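TqaL (Neurospora crassa, PDB 7EEH) binds an iron(III) ion and belongs to the 2OG-Fe dioxygenase family of the cupin clan. Local coordinates at residues T193-L196 with G197-N200; G220-Y223 with T224-K227; R296-E299 with E300-M303. The protein carries 1 engineered substitution. All coordinates share one frame; numbering follows the deposited sequence.

The three contacts follow one another along the chain as local turns and bends of a cupin-type beta fold. Contact 1 bends strand 190-199, an inner member of the large antiparallel sheet. Contact 2 lies in the loop joining strands 209-213 and 231-236 of the smaller sheet, and its centre is about 24 Å from that of contact 1. Contact 3 follows strand 267-277, the sheet neighbour of 190-199, and leads into edge strand 304-306; its centre is about 28 Å from that of contact 1. Contacts 2 and 3, with centres about 41 Å apart, occupy opposite sides of the chain's centre, in two separate surface loops, while contact 1 belongs to the sheet itself.

Contact 1. Residues T193-L196 with G197-N200; sequences TTYL and GSKN
Gly197 passes beneath the aromatic ring of Tyr195, and its whole backbone serves as the packing surface. Its N lies over one face of the ring toward the rim, its CA is 3.6 Å from Tyr195 CE1, and its O covers the same six-membered ring near CE2. The phenol end continues along the peptide, with Tyr195 OH 3.4 Å from Gly197 C. The chain is almost fully stretched at Gly197 (phi 171°), a conformation in which a beta carbon would collide with the carbonyl oxygen of Leu196. Tyr195 reaches this position because its CG is anti to the backbone N (chi1 169°), which sends the ring forward along the strand.

Ser198 meets the far end of that ring. Its OG and Tyr195 OH share a hydrogen bond of 2.8 Å in which either hydroxyl could be the donor, and Ser198 CB is 3.3 Å from Tyr195 OH. The bond probably helps to hold the phenol oxygen, and with it the ring, over the glycine. Beyond it, Lys199 turns off to a salt bridge with Glu266, and Asn200 ends the run with its amide bonded to the backbone of both Asp262 and Glu266.

Leu196 and Gly197 together face Asp270 and form a classic beta bulge, where strand 190-199 gains one residue against strand 267-277. Tyr195 also packs on Met271 of that strand and on His237, while Leu196 touches Leu272 and Ser62. On its other edge strand 190-199 pairs with 243-247, through Thr193 and Leu244, so the bulge lies within the large antiparallel sheet.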
ATOM      1  N   THR B 193       0.745 -26.261  -6.538  1.00 16.95           N
ATOM      2  CA  THR B 193       0.514 -26.501  -7.959  1.00 17.48           C
ATOM      3  C   THR B 193       0.238 -25.168  -8.632  1.00 19.12           C
ATOM      4  O   THR B 193      -0.726 -24.478  -8.280  1.00 19.40           O
ATOM      5  CB  THR B 193      -0.654 -27.457  -8.176  1.00 19.29           C
ATOM      6  OG1 THR B 193      -1.843 -26.884  -7.614  1.00 22.66           O
ATOM      7  CG2 THR B 193      -0.372 -28.777  -7.477  1.00 20.37           C
ATOM      8  N   THR B 194       1.080 -24.815  -9.594  1.00 18.53           N
ATOM      9  CA  THR B 194       1.047 -23.519 -10.247  1.00 17.72           C
ATOM     10  C   THR B 194       0.841 -23.751 -11.735  1.00 19.28           C
ATOM     11  O   THR B 194       1.533 -24.572 -12.340  1.00 16.12           O
ATOM     12  CB  THR B 194       2.341 -22.753  -9.975  1.00 18.04           C
ATOM     13  OG1 THR B 194       2.396 -22.400  -8.583  1.00 19.19           O
ATOM     14  CG2 THR B 194       2.443 -21.491 -10.825  1.00 16.36           C
ATOM     15  N   TYR B 195      -0.132 -23.052 -12.304  1.00 17.59           N
ATOM     16  CA  TYR B 195      -0.549 -23.233 -13.684  1.00 17.52           C
ATOM     17  C   TYR B 195       0.278 -22.345 -14.601  1.00 20.28           C
ATOM     18  O   TYR B 195       0.410 -21.141 -14.362  1.00 20.25           O
ATOM     19  CB  TYR B 195      -2.031 -22.899 -13.788  1.00 18.53           C
ATOM     20  CG  TYR B 195      -2.633 -22.771 -15.155  1.00 20.29           C
ATOM     21  CD1 TYR B 195      -2.560 -21.573 -15.863  1.00 21.00           C
ATOM     22  CD2 TYR B 195      -3.353 -23.820 -15.707  1.00 23.27           C
ATOM     23  CE1 TYR B 195      -3.159 -21.443 -17.112  1.00 23.88           C
ATOM     24  CE2 TYR B 195      -3.950 -23.702 -16.951  1.00 23.60           C
ATOM     25  CZ  TYR B 195      -3.850 -22.516 -17.644  1.00 23.73           C
ATOM     26  OH  TYR B 195      -4.459 -22.403 -18.873  1.00 28.05           O
ATOM     27  N   LEU B 196       0.834 -22.938 -15.650  1.00 16.73           N
ATOM     28  CA  LEU B 196       1.619 -22.181 -16.613  1.00 18.71           C
ATOM     29  C   LEU B 196       0.867 -21.874 -17.900  1.00 21.54           C
ATOM     30  O   LEU B 196       1.125 -20.833 -18.513  1.00 23.52           O
ATOM     31  CB  LEU B 196       2.906 -22.936 -16.968  1.00 16.85           C
ATOM     32  CG  LEU B 196       3.904 -23.113 -15.826  1.00 21.35           C
ATOM     33  CD1 LEU B 196       5.165 -23.840 -16.346  1.00 22.01           C
ATOM     34  CD2 LEU B 196       4.221 -21.734 -15.222  1.00 17.32           C
ATOM     35  N   GLY B 197      -0.022 -22.757 -18.331  1.00 21.17           N
ATOM     36  CA  GLY B 197      -0.767 -22.553 -19.558  1.00 22.33           C
ATOM     37  C   GLY B 197      -1.525 -23.816 -19.906  1.00 25.29           C
ATOM     38  O   GLY B 197      -1.430 -24.836 -19.217  1.00 21.42           O
ATOM     39  N   SER B 198      -2.279 -23.732 -21.000  1.00 28.31           N
ATOM     40  CA  SER B 198      -3.018 -24.877 -21.520  1.00 31.59           C
ATOM     41  C   SER B 198      -3.391 -24.637 -22.983  1.00 34.08           C
ATOM     42  O   SER B 198      -3.222 -23.539 -23.515  1.00 30.86           O
ATOM     43  CB  SER B 198      -4.269 -25.139 -20.700  1.00 30.53           C
ATOM     44  OG  SER B 198      -5.248 -24.147 -20.949  1.00 34.90           O
ATOM     45  N   LYS B 199      -3.933 -25.685 -23.613  1.00 37.23           N
ATOM     46  CA  LYS B 199      -4.284 -25.679 -25.036  1.00 37.56           C
ATOM     47  C   LYS B 199      -5.546 -26.505 -25.236  1.00 40.19           C
ATOM     48  O   LYS B 199      -5.556 -27.696 -24.907  1.00 40.29           O
ATOM     49  CB  LYS B 199      -3.144 -26.249 -25.884  1.00 37.05           C
ATOM     50  CG  LYS B 199      -3.188 -25.882 -27.381  1.00 45.14           C
ATOM     51  CD  LYS B 199      -2.064 -26.590 -28.170  1.00 43.65           C
ATOM     52  CE  LYS B 199      -2.310 -28.104 -28.301  1.00 43.29           C
ATOM     53  NZ  LYS B 199      -1.297 -28.813 -29.144  1.00 43.29           N
ATOM     54  N   ASN B 200      -6.599 -25.876 -25.774  1.00 44.02           N
ATOM     55  CA  ASN B 200      -7.855 -26.560 -26.121  1.00 39.87           C
ATOM     56  C   ASN B 200      -8.530 -27.155 -24.889  1.00 40.84           C
ATOM     57  O   ASN B 200      -9.117 -28.239 -24.930  1.00 41.26           O
ATOM     58  CB  ASN B 200      -7.640 -27.636 -27.191  1.00 44.37           C
ATOM     59  CG  ASN B 200      -8.959 -28.270 -27.663  1.00 42.39           C
ATOM     60  OD1 ASN B 200     -10.002 -27.608 -27.719  1.00 41.63           O
ATOM     61  ND2 ASN B 200      -8.918 -29.565 -27.954  1.00 41.97           N
TER

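Contact 2. Residues G220-Y223 with T224-K227; sequences GAKY and TEIK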
ATOM      1  N   GLY B 220      -8.801 -43.169  -2.366  1.00 34.24           N
ATOM      2  CA  GLY B 220      -9.045 -43.967  -3.551  1.00 39.20           C
ATOM      3  C   GLY B 220     -10.388 -43.750  -4.219  1.00 41.49           C
ATOM      4  O   GLY B 220     -10.564 -44.181  -5.367  1.00 43.20           O
ATOM      5  N   ALA B 221     -11.342 -43.106  -3.546  1.00 40.71           N
ATOM      6  CA  ALA B 221     -12.622 -42.809  -4.171  1.00 40.94           C
ATOM      7  C   ALA B 221     -12.426 -42.046  -5.472  1.00 45.34           C
ATOM      8  O   ALA B 221     -11.549 -41.186  -5.581  1.00 42.18           O
ATOM      9  CB  ALA B 221     -13.500 -41.993  -3.223  1.00 45.54           C
ATOM     10  N   LYS B 222     -13.249 -42.376  -6.464  1.00 45.06           N
ATOM     11  CA  LYS B 222     -13.251 -41.648  -7.726  1.00 50.22           C
ATOM     12  C   LYS B 222     -13.898 -40.281  -7.531  1.00 52.58           C
ATOM     13  O   LYS B 222     -14.805 -40.113  -6.715  1.00 49.74           O
ATOM     14  CB  LYS B 222     -14.003 -42.437  -8.799  1.00 57.99           C
ATOM     15  CG  LYS B 222     -13.116 -43.126  -9.831  1.00 62.08           C
ATOM     16  CD  LYS B 222     -12.372 -44.323  -9.225  1.00 64.87           C
ATOM     17  CE  LYS B 222     -13.299 -45.504  -8.909  1.00 68.93           C
ATOM     18  NZ  LYS B 222     -12.587 -46.818  -8.959  1.00 63.93           N
ATOM     19  N   TYR B 223     -13.419 -39.296  -8.295  1.00 50.83           N
ATOM     20  CA  TYR B 223     -13.856 -37.922  -8.055  1.00 50.78           C
ATOM     21  C   TYR B 223     -15.356 -37.742  -8.271  1.00 53.08           C
ATOM     22  O   TYR B 223     -15.950 -36.832  -7.681  1.00 52.56           O
ATOM     23  CB  TYR B 223     -13.072 -36.944  -8.934  1.00 51.56           C
ATOM     24  CG  TYR B 223     -13.781 -36.540 -10.204  1.00 48.45           C
ATOM     25  CD1 TYR B 223     -13.641 -37.288 -11.362  1.00 51.93           C
ATOM     26  CD2 TYR B 223     -14.589 -35.407 -10.245  1.00 47.88           C
ATOM     27  CE1 TYR B 223     -14.285 -36.921 -12.531  1.00 52.10           C
ATOM     28  CE2 TYR B 223     -15.238 -35.039 -11.403  1.00 48.46           C
ATOM     29  CZ  TYR B 223     -15.082 -35.798 -12.542  1.00 47.63           C
ATOM     30  OH  TYR B 223     -15.722 -35.427 -13.699  1.00 54.05           O
ATOM     31  N   THR B 224     -15.982 -38.585  -9.091  1.00 51.02           N
ATOM     32  CA  THR B 224     -17.434 -38.531  -9.214  1.00 54.36           C
ATOM     33  C   THR B 224     -18.136 -39.010  -7.949  1.00 54.53           C
ATOM     34  O   THR B 224     -19.275 -38.603  -7.695  1.00 54.42           O
ATOM     35  CB  THR B 224     -17.896 -39.367 -10.410  1.00 54.00           C
ATOM     36  OG1 THR B 224     -17.101 -40.556 -10.504  1.00 56.92           O
ATOM     37  CG2 THR B 224     -17.753 -38.575 -11.696  1.00 57.66           C
ATOM     38  N   GLU B 225     -17.483 -39.848  -7.144  1.00 53.27           N
ATOM     39  CA  GLU B 225     -18.117 -40.501  -6.009  1.00 55.60           C
ATOM     40  C   GLU B 225     -17.840 -39.810  -4.677  1.00 53.15           C
ATOM     41  O   GLU B 225     -18.173 -40.366  -3.625  1.00 48.72           O
ATOM     42  CB  GLU B 225     -17.662 -41.959  -5.917  1.00 53.49           C
ATOM     43  CG  GLU B 225     -17.742 -42.758  -7.205  1.00 60.79           C
ATOM     44  CD  GLU B 225     -17.032 -44.102  -7.074  1.00 66.67           C
ATOM     45  OE1 GLU B 225     -15.785 -44.117  -6.971  1.00 63.69           O
ATOM     46  OE2 GLU B 225     -17.725 -45.143  -7.048  1.00 73.53           O
ATOM     47  N   ILE B 226     -17.236 -38.633  -4.683  1.00 51.52           N
ATOM     48  CA  ILE B 226     -16.888 -38.000  -3.416  1.00 50.01           C
ATOM     49  C   ILE B 226     -18.136 -37.390  -2.788  1.00 49.11           C
ATOM     50  O   ILE B 226     -19.033 -36.889  -3.474  1.00 47.43           O
ATOM     51  CB  ILE B 226     -15.770 -36.957  -3.611  1.00 49.04           C
ATOM     52  CG1 ILE B 226     -16.271 -35.768  -4.427  1.00 48.71           C
ATOM     53  CG2 ILE B 226     -14.570 -37.591  -4.291  1.00 44.59           C
ATOM     54  CD1 ILE B 226     -16.536 -34.534  -3.589  1.00 47.30           C
ATOM     55  N   LYS B 227     -18.191 -37.442  -1.467  1.00 46.93           N
ATOM     56  CA  LYS B 227     -19.363 -36.981  -0.733  1.00 49.69           C
ATOM     57  C   LYS B 227     -19.288 -35.473  -0.520  1.00 46.35           C
ATOM     58  O   LYS B 227     -18.258 -34.968  -0.065  1.00 38.88           O
ATOM     59  CB  LYS B 227     -19.462 -37.704   0.607  1.00 45.18           C
ATOM     60  CG  LYS B 227     -19.302 -39.219   0.488  1.00 46.49           C
ATOM     61  CD  LYS B 227     -19.512 -39.921   1.823  1.00 47.23           C
ATOM     62  CE  LYS B 227     -18.240 -39.941   2.659  1.00 49.50           C
ATOM     63  NZ  LYS B 227     -17.417 -41.172   2.458  1.00 49.61           N
TER
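Two hydrogen bonds run between Lys222 and Glu225 and close a tight turn. In the backbone bond, Glu225 N donates to Lys222 O at 2.7 Å. The second bond goes the other way: Glu225 folds its side chain back so that OE1 accepts from Lys222 N at 3.1 Å, using the anti lone pair, the one directed away from OE2. The N-H...O angle of 147° shows a moderately bent bond. Glu225 CG is anti to its own carbonyl carbon (chi1 -49°), and the extended chain beyond it carries the carboxylate back to the start of the turn.

Charge and van der Waals contacts add to this pair. Lys222 and Glu225 lie side by side and point the same way; the lysine chain is bent so that its CE comes 3.4 Å from Glu225 OE1. The ammonium and carboxylate are not in contact, since Lys222 NZ is 4.6 Å from Glu225 OE1, but their opposite charges probably still attract weakly. Farther along, Ile226 CG1 rests 3.4 Å from Tyr223 O and the side chain also packs on His213.

The aromatic contact involves Tyr223 and Thr224. Thr224 CG2 sits over the face of the tyrosine ring, 4.1 Å from its centroid and 20° off the normal, a CH-pi contact.

Tyr223 touches Phe211, Ser256 and Pro257, while Thr224 and Ile226 meet Gln229 and Pro228 of the second subunit. Residues 222-225 thus form a type I beta turn, at a subunit interface, in the loop linking strands 209-213 and 231-236 of the smaller sheet of the cupin fold.

Contact 3. Residues R296-E299 with E300-M303; sequences RPHE and ELPM
His298 turns its imidazole toward the two residues that follow Glu299, an edge to Glu300 N and a face to Leu301 CB, at a beta turn of type I character whose central residues are Glu299 and Glu300. The turn belongs to the loop that leads from strand 267-277 to edge strand 304-306.

The compact side is the ring itself. With CG anti to the backbone N (chi1 -157°), the imidazole projects toward the following residues, and Leu301 CB settles over one face of it as a CH-pi contact, 3.9 Å from the centroid and 16° off the normal. Leu301 runs alongside the ring in the same direction, so that its CD1 comes 3.9 Å from His298 NE2. The edge of the ring does polar work: Glu300 N donates to His298 ND1 at 3.2 Å, in the plane of the imidazole although the bond is bent. At the other nitrogen, NE2 is hydrogen-bonded to Glu119. The ring is therefore held at two points on its edge and packed on a face, which should limit its rotation. Leu301 is buried against Gln121 and Asp122, and its carbonyl is bonded to Gln125.

The solvent side is much looser. The CB atoms of Glu299 and Glu300 point away from the opposite segment, and both residues are exposed; their contact across the segments is limited to the start of each chain, where Glu300 CB is 3.6 Å from Glu299 C. Pro302, also exposed, closes the bend more lightly than the histidine does: its ring only skirts the backbone, with Pro302 CB lying 3.7 Å from His298 O.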
ATOM      1  N   ARG B 296      23.466 -33.676  -1.293  1.00 34.14           N
ATOM      2  CA  ARG B 296      24.554 -33.232  -2.147  1.00 35.28           C
ATOM      3  C   ARG B 296      24.013 -32.286  -3.215  1.00 33.56           C
ATOM      4  O   ARG B 296      23.026 -32.612  -3.889  1.00 32.59           O
ATOM      5  CB  ARG B 296      25.246 -34.433  -2.792  1.00 31.39           C
ATOM      6  CG  ARG B 296      25.821 -35.392  -1.754  1.00 40.79           C
ATOM      7  CD  ARG B 296      26.630 -36.519  -2.383  1.00 42.63           C
ATOM      8  NE  ARG B 296      27.629 -36.013  -3.318  1.00 47.17           N
ATOM      9  CZ  ARG B 296      28.781 -35.452  -2.960  1.00 51.69           C
ATOM     10  NH1 ARG B 296      29.094 -35.318  -1.673  1.00 49.67           N
ATOM     11  NH2 ARG B 296      29.625 -35.027  -3.894  1.00 49.65           N
ATOM     12  N   PRO B 297      24.600 -31.111  -3.385  1.00 30.60           N
ATOM     13  CA  PRO B 297      24.149 -30.218  -4.451  1.00 31.87           C
ATOM     14  C   PRO B 297      24.481 -30.798  -5.818  1.00 36.40           C
ATOM     15  O   PRO B 297      25.323 -31.691  -5.967  1.00 35.55           O
ATOM     16  CB  PRO B 297      24.917 -28.919  -4.186  1.00 35.71           C
ATOM     17  CG  PRO B 297      26.067 -29.322  -3.328  1.00 40.91           C
ATOM     18  CD  PRO B 297      25.622 -30.493  -2.528  1.00 37.26           C
ATOM     19  N   HIS B 298      23.772 -30.299  -6.825  1.00 33.02           N
ATOM     20  CA  HIS B 298      23.938 -30.819  -8.173  1.00 33.00           C
ATOM     21  C   HIS B 298      25.256 -30.321  -8.739  1.00 34.79           C
ATOM     22  O   HIS B 298      25.549 -29.123  -8.691  1.00 32.02           O
ATOM     23  CB  HIS B 298      22.771 -30.385  -9.060  1.00 29.26           C
ATOM     24  CG  HIS B 298      22.546 -31.267 -10.247  1.00 31.18           C
ATOM     25  ND1 HIS B 298      23.476 -31.413 -11.254  1.00 31.39           N
ATOM     26  CD2 HIS B 298      21.482 -32.025 -10.604  1.00 31.48           C
ATOM     27  CE1 HIS B 298      23.000 -32.235 -12.173  1.00 31.41           C
ATOM     28  NE2 HIS B 298      21.793 -32.621 -11.801  1.00 31.74           N
ATOM     29  N   GLU B 299      26.062 -31.243  -9.261  1.00 41.81           N
ATOM     30  CA  GLU B 299      27.400 -30.868  -9.709  1.00 42.72           C
ATOM     31  C   GLU B 299      27.368 -30.194 -11.074  1.00 39.30           C
ATOM     32  O   GLU B 299      28.140 -29.263 -11.328  1.00 46.42           O
ATOM     33  CB  GLU B 299      28.308 -32.102  -9.737  1.00 44.32           C
ATOM     34  CG  GLU B 299      28.894 -32.463  -8.384  1.00 48.78           C
ATOM     35  CD  GLU B 299      30.393 -32.256  -8.329  1.00 62.96           C
ATOM     36  OE1 GLU B 299      31.012 -32.162  -9.409  1.00 60.63           O
ATOM     37  OE2 GLU B 299      30.953 -32.187  -7.211  1.00 70.86           O
ATOM     38  N   GLU B 300      26.487 -30.633 -11.968  1.00 35.28           N
ATOM     39  CA  GLU B 300      26.499 -30.096 -13.319  1.00 37.67           C
ATOM     40  C   GLU B 300      25.401 -29.066 -13.578  1.00 39.14           C
ATOM     41  O   GLU B 300      25.549 -28.247 -14.491  1.00 38.65           O
ATOM     42  CB  GLU B 300      26.403 -31.243 -14.340  1.00 44.82           C
ATOM     43  CG  GLU B 300      26.497 -30.787 -15.790  1.00 56.11           C
ATOM     44  CD  GLU B 300      25.450 -31.436 -16.686  1.00 67.52           C
ATOM     45  OE1 GLU B 300      25.594 -32.640 -17.008  1.00 71.91           O
ATOM     46  OE2 GLU B 300      24.490 -30.736 -17.090  1.00 64.13           O
ATOM     47  N   LEU B 301      24.328 -29.050 -12.789  1.00 38.59           N
ATOM     48  CA  LEU B 301      23.260 -28.057 -12.921  1.00 31.36           C
ATOM     49  C   LEU B 301      23.097 -27.281 -11.614  1.00 34.99           C
ATOM     50  O   LEU B 301      22.000 -27.219 -11.043  1.00 31.44           O
ATOM     51  CB  LEU B 301      21.951 -28.726 -13.322  1.00 28.08           C
ATOM     52  CG  LEU B 301      21.900 -29.361 -14.713  1.00 31.83           C
ATOM     53  CD1 LEU B 301      20.736 -30.349 -14.829  1.00 30.72           C
ATOM     54  CD2 LEU B 301      21.805 -28.287 -15.771  1.00 32.61           C
ATOM     55  N   PRO B 302      24.166 -26.661 -11.120  1.00 30.66           N
ATOM     56  CA  PRO B 302      24.090 -26.021  -9.810  1.00 33.08           C
ATOM     57  C   PRO B 302      23.140 -24.838  -9.840  1.00 31.07           C
ATOM     58  O   PRO B 302      22.905 -24.230 -10.884  1.00 31.10           O
ATOM     59  CB  PRO B 302      25.532 -25.576  -9.555  1.00 34.35           C
ATOM     60  CG  PRO B 302      26.032 -25.270 -10.934  1.00 36.33           C
ATOM     61  CD  PRO B 302      25.431 -26.335 -11.808  1.00 36.72           C
HETATM   62  N   MSE B 303      22.583 -24.532  -8.673  1.00 31.05           N
HETATM   63  CA  MSE B 303      21.657 -23.421  -8.522  1.00 30.28           C
HETATM   64  C   MSE B 303      21.463 -23.135  -7.041  1.00 29.45           C
HETATM   65  O   MSE B 303      21.252 -24.048  -6.244  1.00 27.35           O
HETATM   66  CB  MSE B 303      20.330 -23.739  -9.215  1.00 28.03           C
HETATM   67  CG  MSE B 303      19.380 -22.570  -9.308  1.00 30.64           C
HETATM   68 SE   MSE B 303      18.103 -22.538  -7.824  1.00 55.38          SE
HETATM   69  CE  MSE B 303      16.600 -22.561  -8.840  1.00 12.05           C
TER